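Local coordinates for protein D-3-phosphoglycerate dehydrogenase (Sulfolobus tokodaii, PDB 2EKL) that probably oxidises D-3-phosphoglycerate with NAD as cofactor, as a member of the D-isomer specific 2-hydroxyacid dehydrogenase family, at residues Met32-Asn42 with Arg55-Lys65; Leu108-Lys119 with Val251-Phe259. All blocks are in the same frame, centred on the assembly; numbering follows the deposited sequence.

Contact 1. Residues Met32-Asn42 with Arg55-Lys65; sequences MPEISKEELLN and RTKVTKDVIEK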
loop_
_atom_site.group_PDB
_atom_site.type_symbol
_atom_site.label_atom_id
_atom_site.label_comp_id
_atom_site.label_asym_id
_atom_site.label_seq_id
_atom_site.Cartn_x
_atom_site.Cartn_y
_atom_site.Cartn_z
ATOM N N MET A 32 33.807 -11.284 16.326
ATOM C CA MET A 32 33.657 -12.712 16.051
ATOM C C MET A 32 32.208 -12.972 15.642
ATOM O O MET A 32 31.443 -13.590 16.382
ATOM C CB MET A 32 34.009 -13.510 17.311
ATOM C CG MET A 32 35.372 -13.150 17.890
ATOM S SD MET A 32 35.836 -14.077 19.370
ATOM C CE MET A 32 36.505 -15.568 18.638
ATOM N N PRO A 33 31.821 -12.518 14.437
ATOM C CA PRO A 33 30.468 -12.670 13.896
ATOM C C PRO A 33 29.893 -14.081 13.789
ATOM O O PRO A 33 28.697 -14.239 13.579
ATOM C CB PRO A 33 30.561 -11.970 12.541
ATOM C CG PRO A 33 31.969 -12.233 12.135
ATOM C CD PRO A 33 32.724 -11.958 13.415
ATOM N N GLU A 34 30.731 -15.102 13.927
ATOM C CA GLU A 34 30.237 -16.474 13.855
ATOM C C GLU A 34 30.719 -17.346 15.009
ATOM O O GLU A 34 30.770 -18.572 14.896
ATOM C CB GLU A 34 30.602 -17.111 12.505
ATOM C CG GLU A 34 32.020 -16.859 12.024
ATOM C CD GLU A 34 32.232 -17.325 10.591
ATOM O OE1 GLU A 34 31.400 -16.977 9.724
ATOM O OE2 GLU A 34 33.229 -18.030 10.327
ATOM N N ILE A 35 31.050 -16.704 16.128
ATOM C CA ILE A 35 31.511 -17.416 17.318
ATOM C C ILE A 35 30.436 -18.404 17.770
ATOM O O ILE A 35 29.252 -18.067 17.825
ATOM C CB ILE A 35 31.815 -16.431 18.481
ATOM C CG1 ILE A 35 32.363 -17.200 19.688
ATOM C CG2 ILE A 35 30.555 -15.669 18.870
ATOM C CD1 ILE A 35 32.736 -16.308 20.868
ATOM N N SER A 36 30.852 -19.624 18.087
ATOM C CA SER A 36 29.915 -20.654 18.528
ATOM C C SER A 36 29.429 -20.393 19.948
ATOM O O SER A 36 30.052 -19.649 20.708
ATOM C CB SER A 36 30.577 -22.031 18.470
ATOM O OG SER A 36 31.609 -22.131 19.434
ATOM N N LYS A 37 28.309 -21.010 20.300
ATOM C CA LYS A 37 27.701 -20.978 21.631
ATOM C C LYS A 37 28.708 -21.329 22.705
ATOM O O LYS A 37 28.803 -20.698 23.750
ATOM C CB LYS A 37 26.534 -21.962 21.679
ATOM C CG LYS A 37 26.785 -23.223 20.872
ATOM C CD LYS A 37 27.342 -24.350 21.731
ATOM C CE LYS A 37 28.461 -25.102 21.011
ATOM N NZ LYS A 37 29.014 -24.260 19.954
ATOM N N GLU A 38 29.419 -22.414 22.424
ATOM C CA GLU A 38 30.370 -22.959 23.382
ATOM C C GLU A 38 31.565 -22.033 23.577
ATOM O O GLU A 38 31.955 -21.747 24.708
ATOM C CB GLU A 38 30.832 -24.348 22.929
ATOM C CG GLU A 38 31.913 -24.969 23.805
ATOM C CD GLU A 38 32.041 -26.469 23.600
ATOM O OE1 GLU A 38 31.699 -26.956 22.503
ATOM O OE2 GLU A 38 32.496 -27.162 24.534
ATOM N N GLU A 39 32.137 -21.554 22.475
ATOM C CA GLU A 39 33.289 -20.662 22.556
ATOM C C GLU A 39 32.916 -19.359 23.259
ATOM O O GLU A 39 33.730 -18.779 23.973
ATOM C CB GLU A 39 33.835 -20.371 21.155
ATOM C CG GLU A 39 35.155 -19.596 21.125
ATOM C CD GLU A 39 36.277 -20.274 21.905
ATOM O OE1 GLU A 39 36.256 -21.518 22.043
ATOM O OE2 GLU A 39 37.194 -19.560 22.368
ATOM N N LEU A 40 31.680 -18.904 23.062
ATOM C CA LEU A 40 31.218 -17.674 23.696
ATOM C C LEU A 40 31.314 -17.799 25.211
ATOM O O LEU A 40 31.841 -16.915 25.887
ATOM C CB LEU A 40 29.772 -17.373 23.298
ATOM C CG LEU A 40 29.123 -16.164 23.980
ATOM C CD1 LEU A 40 29.898 -14.891 23.649
ATOM C CD2 LEU A 40 27.681 -16.047 23.530
ATOM N N LEU A 41 30.796 -18.902 25.740
ATOM C CA LEU A 41 30.830 -19.145 27.175
ATOM C C LEU A 41 32.261 -19.216 27.694
ATOM O O LEU A 41 32.534 -18.838 28.832
ATOM C CB LEU A 41 30.109 -20.452 27.506
ATOM C CG LEU A 41 28.587 -20.459 27.365
ATOM C CD1 LEU A 41 28.068 -21.880 27.520
ATOM C CD2 LEU A 41 27.970 -19.543 28.411
ATOM N N ASN A 42 33.173 -19.697 26.858
ATOM C CA ASN A 42 34.567 -19.823 27.265
ATOM C C ASN A 42 35.295 -18.490 27.390
ATOM O O ASN A 42 36.229 -18.367 28.182
ATOM C CB ASN A 42 35.337 -20.714 26.282
ATOM C CG ASN A 42 34.840 -22.148 26.278
ATOM O OD1 ASN A 42 34.667 -22.762 27.331
ATOM N ND2 ASN A 42 34.621 -22.695 25.088
ATOM N N ARG A 55 21.142 -13.844 16.202
ATOM C CA ARG A 55 21.751 -15.172 16.209
ATOM C C ARG A 55 22.244 -15.579 17.596
ATOM O O ARG A 55 22.033 -16.711 18.030
ATOM C CB ARG A 55 22.920 -15.216 15.223
ATOM C CG ARG A 55 23.482 -16.609 14.975
ATOM C CD ARG A 55 24.737 -16.540 14.116
ATOM N NE ARG A 55 25.863 -15.956 14.842
ATOM C CZ ARG A 55 26.678 -16.641 15.641
ATOM N NH1 ARG A 55 26.497 -17.944 15.816
ATOM N NH2 ARG A 55 27.672 -16.024 16.266
ATOM N N THR A 56 22.900 -14.650 18.285
ATOM C CA THR A 56 23.440 -14.911 19.616
ATOM C C THR A 56 22.415 -14.683 20.721
ATOM O O THR A 56 21.744 -13.654 20.756
ATOM C CB THR A 56 24.664 -14.015 19.894
ATOM O OG1 THR A 56 25.684 -14.292 18.926
ATOM C CG2 THR A 56 25.210 -14.271 21.297
ATOM N N LYS A 57 22.306 -15.648 21.628
ATOM C CA LYS A 57 21.367 -15.550 22.738
ATOM C C LYS A 57 22.093 -15.242 24.042
ATOM O O LYS A 57 22.905 -16.040 24.515
ATOM C CB LYS A 57 20.580 -16.856 22.879
ATOM C CG LYS A 57 19.713 -17.191 21.672
ATOM C CD LYS A 57 18.726 -16.068 21.369
ATOM C CE LYS A 57 17.786 -16.439 20.231
ATOM N NZ LYS A 57 18.518 -16.736 18.970
ATOM N N VAL A 58 21.799 -14.081 24.616
ATOM C CA VAL A 58 22.421 -13.667 25.867
ATOM C C VAL A 58 21.562 -14.162 27.023
ATOM O O VAL A 58 20.848 -13.391 27.666
ATOM C CB VAL A 58 22.561 -12.130 25.937
ATOM C CG1 VAL A 58 23.309 -11.725 27.198
ATOM C CG2 VAL A 58 23.297 -11.625 24.703
ATOM N N THR A 59 21.639 -15.465 27.271
ATOM C CA THR A 59 20.871 -16.107 28.327
ATOM C C THR A 59 21.475 -15.919 29.713
ATOM O O THR A 59 22.568 -15.371 29.866
ATOM C CB THR A 59 20.723 -17.610 28.046
ATOM O OG1 THR A 59 22.019 -18.184 27.831
ATOM C CG2 THR A 59 19.869 -17.836 26.809
ATOM N N LYS A 60 20.746 -16.384 30.722
ATOM C CA LYS A 60 21.173 -16.270 32.111
ATOM C C LYS A 60 22.572 -16.822 32.364
ATOM O O LYS A 60 23.384 -16.176 33.026
ATOM C CB LYS A 60 20.162 -16.979 33.017
ATOM C CG LYS A 60 20.490 -16.923 34.502
ATOM C CD LYS A 60 19.363 -17.521 35.335
ATOM C CE LYS A 60 19.058 -18.954 34.915
ATOM N NZ LYS A 60 17.918 -19.539 35.676
ATOM N N ASP A 61 22.856 -18.009 31.836
ATOM C CA ASP A 61 24.163 -18.629 32.034
ATOM C C ASP A 61 25.281 -17.839 31.358
ATOM O O ASP A 61 26.422 -17.849 31.822
ATOM C CB ASP A 61 24.156 -20.071 31.515
ATOM C CG ASP A 61 24.178 -20.149 30.003
ATOM O OD1 ASP A 61 23.312 -19.524 29.360
ATOM O OD2 ASP A 61 25.062 -20.844 29.458
ATOM N N VAL A 62 24.957 -17.157 30.263
ATOM C CA VAL A 62 25.953 -16.359 29.555
ATOM C C VAL A 62 26.335 -15.152 30.405
ATOM O O VAL A 62 27.511 -14.798 30.511
ATOM C CB VAL A 62 25.416 -15.856 28.195
ATOM C CG1 VAL A 62 26.452 -14.959 27.527
ATOM C CG2 VAL A 62 25.085 -17.036 27.296
ATOM N N ILE A 63 25.332 -14.522 31.011
ATOM C CA ILE A 63 25.553 -13.355 31.856
ATOM C C ILE A 63 26.332 -13.728 33.114
ATOM O O ILE A 63 27.212 -12.986 33.552
ATOM C CB ILE A 63 24.207 -12.704 32.265
ATOM C CG1 ILE A 63 23.539 -12.081 31.035
ATOM C CG2 ILE A 63 24.437 -11.650 33.340
ATOM C CD1 ILE A 63 22.166 -11.491 31.306
ATOM N N GLU A 64 26.004 -14.879 33.692
ATOM C CA GLU A 64 26.680 -15.337 34.901
ATOM C C GLU A 64 28.166 -15.531 34.622
ATOM O O GLU A 64 29.013 -15.178 35.441
ATOM C CB GLU A 64 26.066 -16.651 35.385
ATOM C CG GLU A 64 24.585 -16.551 35.720
ATOM C CD GLU A 64 24.008 -17.856 36.235
ATOM O OE1 GLU A 64 24.075 -18.870 35.506
ATOM O OE2 GLU A 64 23.484 -17.866 37.370
ATOM N N LYS A 65 28.471 -16.088 33.454
ATOM C CA LYS A 65 29.851 -16.329 33.052
ATOM C C LYS A 65 30.553 -15.009 32.734
ATOM O O LYS A 65 31.765 -14.884 32.903
ATOM C CB LYS A 65 29.879 -17.248 31.827
ATOM C CG LYS A 65 31.248 -17.821 31.506
ATOM C CD LYS A 65 31.762 -18.687 32.648
ATOM C CE LYS A 65 33.102 -19.324 32.310
ATOM N NZ LYS A 65 32.998 -20.269 31.164
HETATM O O HOH W 1 26.963 -16.987 19.536
#
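L41 lays its CD2 methyl over the start of helix 60-65, 4.0 Å from V62 CG2 and 3.4 Å from the carboxylate oxygen D61 OD2. The leucine and aspartate side chains cross at nearly a right angle, and both methyls of L41 lie against OD2, a van der Waals contact between methyl groups and a carboxylate oxygen. D61 arrives there because its CG sits between the backbone N and the carbonyl carbon (chi1 74°). One turn further on, K65 folds back at chi2 and chi4 and gives its ammonium to the backbone: NZ is 2.8 Å from L41 O, approaching from above the carbonyl plane, while CG of the same lysine packs against that oxygen. Deeper in, L40 and T56 meet tip to tip, CD2 to CG2 at 3.8 Å. L40 also leans on L9 of strand 7-10, which joins this apolar layer to the sheet.

At the other end R55 grips the loop before helix 37-43. Its NH2 donates to I35 O at 3.0 Å (N-H...O 163°), with the acceptor in the guanidinium plane, and NH1 adds a weak second bond; E34 CA lies over one face. NE forms a salt bridge with D12, and NH2 also bonds T11 O, so several partners fix the rotation of the group. I35 O takes a further bond from a water that also bonds T56 OG1, whose hydroxyl is hydrogen-bonded to T11 OG1 as well. S36 OG caps the helix by accepting from E39 N. The two short helix segments run at 31° with axes 9.9 Å apart, one following strand 28-31 and the other strand 49-52, as neighbouring helices do in the parallel alpha/beta substrate-binding domain of this dehydrogenase family.

Contact 2. Residues Leu108-Lys119 with Val251-Phe259; sequences LTIGLMIAAARK and VYAYATDVF. With NAD (nicotinamide-adenine-dinucleotide), chain B.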
loop_
_atom_site.group_PDB
_atom_site.type_symbol
_atom_site.label_atom_id
_atom_site.label_comp_id
_atom_site.label_asym_id
_atom_site.label_seq_id
_atom_site.Cartn_x
_atom_site.Cartn_y
_atom_site.Cartn_z
ATOM N N LEU A 108 4.556 -0.172 5.894
ATOM C CA LEU A 108 4.242 -1.532 5.478
ATOM C C LEU A 108 2.815 -1.873 5.892
ATOM O O LEU A 108 2.114 -2.589 5.181
ATOM C CB LEU A 108 5.209 -2.542 6.103
ATOM C CG LEU A 108 5.000 -3.992 5.646
ATOM C CD1 LEU A 108 5.295 -4.106 4.155
ATOM C CD2 LEU A 108 5.909 -4.926 6.438
ATOM N N THR A 109 2.383 -1.353 7.039
ATOM C CA THR A 109 1.026 -1.616 7.526
ATOM C C THR A 109 -0.003 -1.100 6.523
ATOM O O THR A 109 -0.938 -1.814 6.151
ATOM C CB THR A 109 0.769 -0.940 8.893
ATOM O OG1 THR A 109 1.698 -1.445 9.861
ATOM C CG2 THR A 109 -0.659 -1.224 9.371
ATOM N N ILE A 110 0.168 0.148 6.093
ATOM C CA ILE A 110 -0.741 0.757 5.123
ATOM C C ILE A 110 -0.679 -0.019 3.809
ATOM O O ILE A 110 -1.703 -0.246 3.153
ATOM C CB ILE A 110 -0.364 2.240 4.854
ATOM C CG1 ILE A 110 -0.542 3.062 6.138
ATOM C CG2 ILE A 110 -1.219 2.810 3.718
ATOM C CD1 ILE A 110 -1.958 3.057 6.701
ATOM N N GLY A 111 0.526 -0.427 3.426
ATOM C CA GLY A 111 0.684 -1.178 2.193
ATOM C C GLY A 111 -0.057 -2.506 2.258
ATOM O O GLY A 111 -0.719 -2.901 1.297
ATOM N N LEU A 112 0.065 -3.205 3.383
ATOM C CA LEU A 112 -0.612 -4.492 3.565
ATOM C C LEU A 112 -2.129 -4.318 3.560
ATOM O O LEU A 112 -2.857 -5.113 2.953
ATOM C CB LEU A 112 -0.164 -5.150 4.879
ATOM C CG LEU A 112 1.225 -5.799 4.868
ATOM C CD1 LEU A 112 1.625 -6.228 6.278
ATOM C CD2 LEU A 112 1.201 -7.005 3.932
ATOM N N MET A 113 -2.612 -3.272 4.221
ATOM C CA MET A 113 -4.049 -3.013 4.270
ATOM C C MET A 113 -4.621 -2.846 2.860
ATOM O O MET A 113 -5.647 -3.437 2.518
ATOM C CB MET A 113 -4.330 -1.753 5.095
ATOM C CG MET A 113 -5.800 -1.344 5.105
ATOM S SD MET A 113 -6.114 0.126 6.120
ATOM C CE MET A 113 -5.351 1.404 5.125
ATOM N N ILE A 114 -3.951 -2.045 2.041
ATOM C CA ILE A 114 -4.418 -1.808 0.681
ATOM C C ILE A 114 -4.250 -3.055 -0.183
ATOM O O ILE A 114 -5.133 -3.386 -0.970
ATOM C CB ILE A 114 -3.667 -0.621 0.040
ATOM C CG1 ILE A 114 -3.952 0.653 0.843
ATOM C CG2 ILE A 114 -4.120 -0.429 -1.403
ATOM C CD1 ILE A 114 -3.062 1.835 0.471
ATOM N N ALA A 115 -3.127 -3.748 -0.032
ATOM C CA ALA A 115 -2.891 -4.960 -0.820
ATOM C C ALA A 115 -3.970 -5.996 -0.524
ATOM O O ALA A 115 -4.449 -6.679 -1.430
ATOM C CB ALA A 115 -1.512 -5.530 -0.516
ATOM N N ALA A 116 -4.360 -6.098 0.743
ATOM C CA ALA A 116 -5.394 -7.052 1.156
ATOM C C ALA A 116 -6.765 -6.647 0.619
ATOM O O ALA A 116 -7.519 -7.474 0.101
ATOM C CB ALA A 116 -5.443 -7.136 2.680
ATOM N N ALA A 117 -7.089 -5.370 0.761
ATOM C CA ALA A 117 -8.365 -4.849 0.301
ATOM C C ALA A 117 -8.532 -4.962 -1.210
ATOM O O ALA A 117 -9.640 -5.176 -1.703
ATOM C CB ALA A 117 -8.506 -3.385 0.725
ATOM N N ARG A 118 -7.430 -4.856 -1.944
ATOM C CA ARG A 118 -7.506 -4.868 -3.398
ATOM C C ARG A 118 -6.940 -6.089 -4.106
ATOM O O ARG A 118 -6.827 -6.089 -5.333
ATOM C CB ARG A 118 -6.828 -3.601 -3.926
ATOM C CG ARG A 118 -7.492 -2.335 -3.404
ATOM C CD ARG A 118 -8.874 -2.170 -4.028
ATOM N NE ARG A 118 -8.783 -1.656 -5.394
ATOM C CZ ARG A 118 -8.612 -0.372 -5.700
ATOM N NH1 ARG A 118 -8.515 0.540 -4.734
ATOM N NH2 ARG A 118 -8.537 0.003 -6.972
ATOM N N LYS A 119 -6.598 -7.121 -3.341
ATOM C CA LYS A 119 -6.038 -8.347 -3.909
ATOM C C LYS A 119 -4.909 -8.003 -4.861
ATOM O O LYS A 119 -4.827 -8.533 -5.970
ATOM C CB LYS A 119 -7.130 -9.125 -4.651
ATOM C CG LYS A 119 -8.303 -9.473 -3.758
ATOM C CD LYS A 119 -9.430 -10.134 -4.525
ATOM C CE LYS A 119 -10.624 -10.372 -3.619
ATOM N NZ LYS A 119 -11.775 -10.958 -4.362
ATOM N N VAL A 251 -14.045 -13.386 7.583
ATOM C CA VAL A 251 -12.884 -12.522 7.391
ATOM C C VAL A 251 -12.592 -12.393 5.903
ATOM O O VAL A 251 -12.349 -13.391 5.224
ATOM C CB VAL A 251 -11.642 -13.099 8.119
ATOM C CG1 VAL A 251 -10.417 -12.230 7.854
ATOM C CG2 VAL A 251 -11.918 -13.184 9.619
ATOM N N TYR A 252 -12.637 -11.164 5.395
ATOM C CA TYR A 252 -12.379 -10.912 3.983
ATOM C C TYR A 252 -10.915 -11.200 3.674
ATOM O O TYR A 252 -10.583 -11.778 2.631
ATOM C CB TYR A 252 -12.696 -9.451 3.647
ATOM C CG TYR A 252 -12.524 -9.100 2.189
ATOM C CD1 TYR A 252 -13.496 -9.444 1.249
ATOM C CD2 TYR A 252 -11.386 -8.427 1.745
ATOM C CE1 TYR A 252 -13.340 -9.123 -0.099
ATOM C CE2 TYR A 252 -11.219 -8.103 0.396
ATOM C CZ TYR A 252 -12.201 -8.452 -0.517
ATOM O OH TYR A 252 -12.054 -8.129 -1.848
ATOM N N ALA A 253 -10.039 -10.799 4.588
ATOM C CA ALA A 253 -8.615 -11.016 4.401
ATOM C C ALA A 253 -7.815 -10.759 5.668
ATOM O O ALA A 253 -8.217 -9.966 6.526
ATOM C CB ALA A 253 -8.094 -10.112 3.272
ATOM N N TYR A 254 -6.690 -11.457 5.780
ATOM C CA TYR A 254 -5.768 -11.285 6.893
ATOM C C TYR A 254 -4.440 -10.938 6.222
ATOM O O TYR A 254 -3.902 -11.733 5.444
ATOM C CB TYR A 254 -5.613 -12.579 7.705
ATOM C CG TYR A 254 -4.652 -12.460 8.878
ATOM C CD1 TYR A 254 -4.937 -11.626 9.964
ATOM C CD2 TYR A 254 -3.464 -13.190 8.908
ATOM C CE1 TYR A 254 -4.060 -11.527 11.049
ATOM C CE2 TYR A 254 -2.583 -13.099 9.986
ATOM C CZ TYR A 254 -2.888 -12.266 11.052
ATOM O OH TYR A 254 -2.022 -12.186 12.119
ATOM N N ALA A 255 -3.937 -9.738 6.488
ATOM C CA ALA A 255 -2.672 -9.287 5.906
ATOM C C ALA A 255 -1.677 -9.151 7.043
ATOM O O ALA A 255 -1.903 -8.382 7.973
ATOM C CB ALA A 255 -2.867 -7.946 5.204
ATOM N N THR A 256 -0.564 -9.870 6.964
ATOM C CA THR A 256 0.395 -9.836 8.055
ATOM C C THR A 256 1.857 -9.868 7.630
ATOM O O THR A 256 2.201 -10.405 6.578
ATOM C CB THR A 256 0.132 -11.027 9.004
ATOM O OG1 THR A 256 0.991 -10.945 10.141
ATOM C CG2 THR A 256 0.389 -12.350 8.278
ATOM N N ASP A 257 2.710 -9.274 8.462
ATOM C CA ASP A 257 4.145 -9.267 8.219
ATOM C C ASP A 257 4.769 -10.245 9.219
ATOM O O ASP A 257 5.974 -10.488 9.199
ATOM C CB ASP A 257 4.716 -7.862 8.440
ATOM C CG ASP A 257 6.203 -7.779 8.135
ATOM O OD1 ASP A 257 6.616 -8.215 7.036
ATOM O OD2 ASP A 257 6.961 -7.266 8.988
ATOM N N VAL A 258 3.933 -10.800 10.092
ATOM C CA VAL A 258 4.402 -11.736 11.112
ATOM C C VAL A 258 3.598 -13.037 11.158
ATOM O O VAL A 258 2.365 -13.033 11.071
ATOM C CB VAL A 258 4.364 -11.077 12.513
ATOM C CG1 VAL A 258 5.299 -9.875 12.545
ATOM C CG2 VAL A 258 2.940 -10.657 12.853
ATOM N N PHE A 259 4.303 -14.156 11.288
ATOM C CA PHE A 259 3.655 -15.460 11.349
ATOM C C PHE A 259 4.122 -16.187 12.605
ATOM O O PHE A 259 5.242 -15.984 13.071
ATOM C CB PHE A 259 3.998 -16.286 10.104
ATOM C CG PHE A 259 2.791 -16.813 9.375
ATOM C CD1 PHE A 259 1.884 -15.940 8.780
ATOM C CD2 PHE A 259 2.557 -18.184 9.285
ATOM C CE1 PHE A 259 0.761 -16.423 8.108
ATOM C CE2 PHE A 259 1.439 -18.676 8.615
ATOM C CZ PHE A 259 0.538 -17.795 8.025
HETATM P PA NAD B . 4.638 0.815 21.462
HETATM O O1A NAD B . 4.906 2.223 21.118
HETATM O O2A NAD B . 5.211 0.318 22.778
HETATM O O5B NAD B . 3.048 0.622 21.415
HETATM C C5B NAD B . 2.487 -0.638 21.751
HETATM C C4B NAD B . 0.992 -0.260 22.326
HETATM O O4B NAD B . 0.143 -1.420 22.349
HETATM C C3B NAD B . 1.104 0.439 23.722
HETATM O O3B NAD B . 0.415 1.687 23.744
HETATM C C2B NAD B . 0.584 -0.651 24.668
HETATM O O2B NAD B . 0.048 -0.247 25.905
HETATM C C1B NAD B . -0.345 -1.326 23.728
HETATM N N9A NAD B . -0.823 -2.663 24.205
HETATM C C8A NAD B . -0.144 -3.703 24.821
HETATM N N7A NAD B . -1.002 -4.720 25.073
HETATM C C5A NAD B . -2.226 -4.353 24.628
HETATM C C6A NAD B . -3.539 -4.969 24.596
HETATM N N6A NAD B . -3.736 -6.182 25.089
HETATM N N1A NAD B . -4.650 -4.262 24.026
HETATM C C2A NAD B . -4.501 -2.946 23.479
HETATM N N3A NAD B . -3.223 -2.341 23.508
HETATM C C4A NAD B . -2.120 -3.038 24.071
HETATM O O3 NAD B . 5.249 -0.143 20.320
HETATM P PN NAD B . 5.432 0.115 18.737
HETATM O O1N NAD B . 4.340 0.963 18.238
HETATM O O2N NAD B . 6.809 0.676 18.608
HETATM O O5D NAD B . 5.405 -1.390 18.268
HETATM C C5D NAD B . 4.167 -2.052 18.123
HETATM C C4D NAD B . 4.355 -3.494 17.699
HETATM O O4D NAD B . 4.949 -3.597 16.417
HETATM C C3D NAD B . 5.247 -4.375 18.619
HETATM O O3D NAD B . 4.672 -5.679 18.800
HETATM C C2D NAD B . 6.563 -4.372 17.929
HETATM O O2D NAD B . 7.443 -5.362 18.423
HETATM C C1D NAD B . 6.054 -4.477 16.518
HETATM N N1N NAD B . 6.987 -4.126 15.410
HETATM C C2N NAD B . 7.049 -5.005 14.283
HETATM C C3N NAD B . 7.934 -4.689 13.211
HETATM C C7N NAD B . 8.000 -5.591 12.037
HETATM O O7N NAD B . 9.198 -5.738 11.446
HETATM N N7N NAD B . 6.965 -6.254 11.543
HETATM C C4N NAD B . 8.757 -3.453 13.319
HETATM C C5N NAD B . 8.684 -2.571 14.470
HETATM C C6N NAD B . 7.783 -2.922 15.525
HETATM O O HOH W 2 -14.307 -8.910 -3.408
#
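The nicotinamide end of the NAD pocket lies at one end of this contact, where helix 102-118 packs across strand 251-256 of the Rossmann-type domain, their segments running nearly antiparallel at 153°. D257, just past the strand, accepts a hydrogen bond on OD2 from the carboxamide nitrogen NAD N7N at 2.7 Å (N-H...O 154°). L108 crosses this carboxylate at about a right angle, its CD2 3.3 Å from D257 CG. With CG anti to the backbone N (chi1 -177°), the aspartate reaches past the leucine to the cofactor; OD1 is bonded to T281 OG1 and I284 N, and OD2 also to G285 N.

Further along, L112 packs its CB on A255 CB at 3.9 Å, and its CD1 reaches the backbone at T256 and D257. Alanines let the backbones close up: A116 CB sits 3.7 Å from A255 CB and 4.0 Å from A253 CB. At the far end the edge of the Y252 ring faces A116 O, and K119 crosses the tyrosine with CE 3.2 Å from Y252 OH. A water bonded to that hydroxyl makes a weak link to K119 NZ.

No direct hydrogen bond joins helix and strand, so their packing is essentially apolar, while both carboxylate oxygens of D257 are satisfied by loop groups and NAD. This network probably helps orient the nicotinamide carboxamide.

Contact 1 closes before contact 2 opens along the chain, and the two lie on opposite sides of its centre, about 38 Å apart between centres and about 14 Å between nearest atoms. Residues 32-42 and 55-65 are the loops and helices that follow strands 28-31 and 49-52 of the five-stranded parallel sheet, whereas 251-259 lies on a strand of the seven-stranded parallel sheet and 108-119 on the long helix 102-118 against it. One contact thus joins elements within the first sheet's domain and the other within the NAD-binding domain. With NAD bonded at contact 2 and contact 1 remote from it, the pair reflects the two-domain build of this dehydrogenase family.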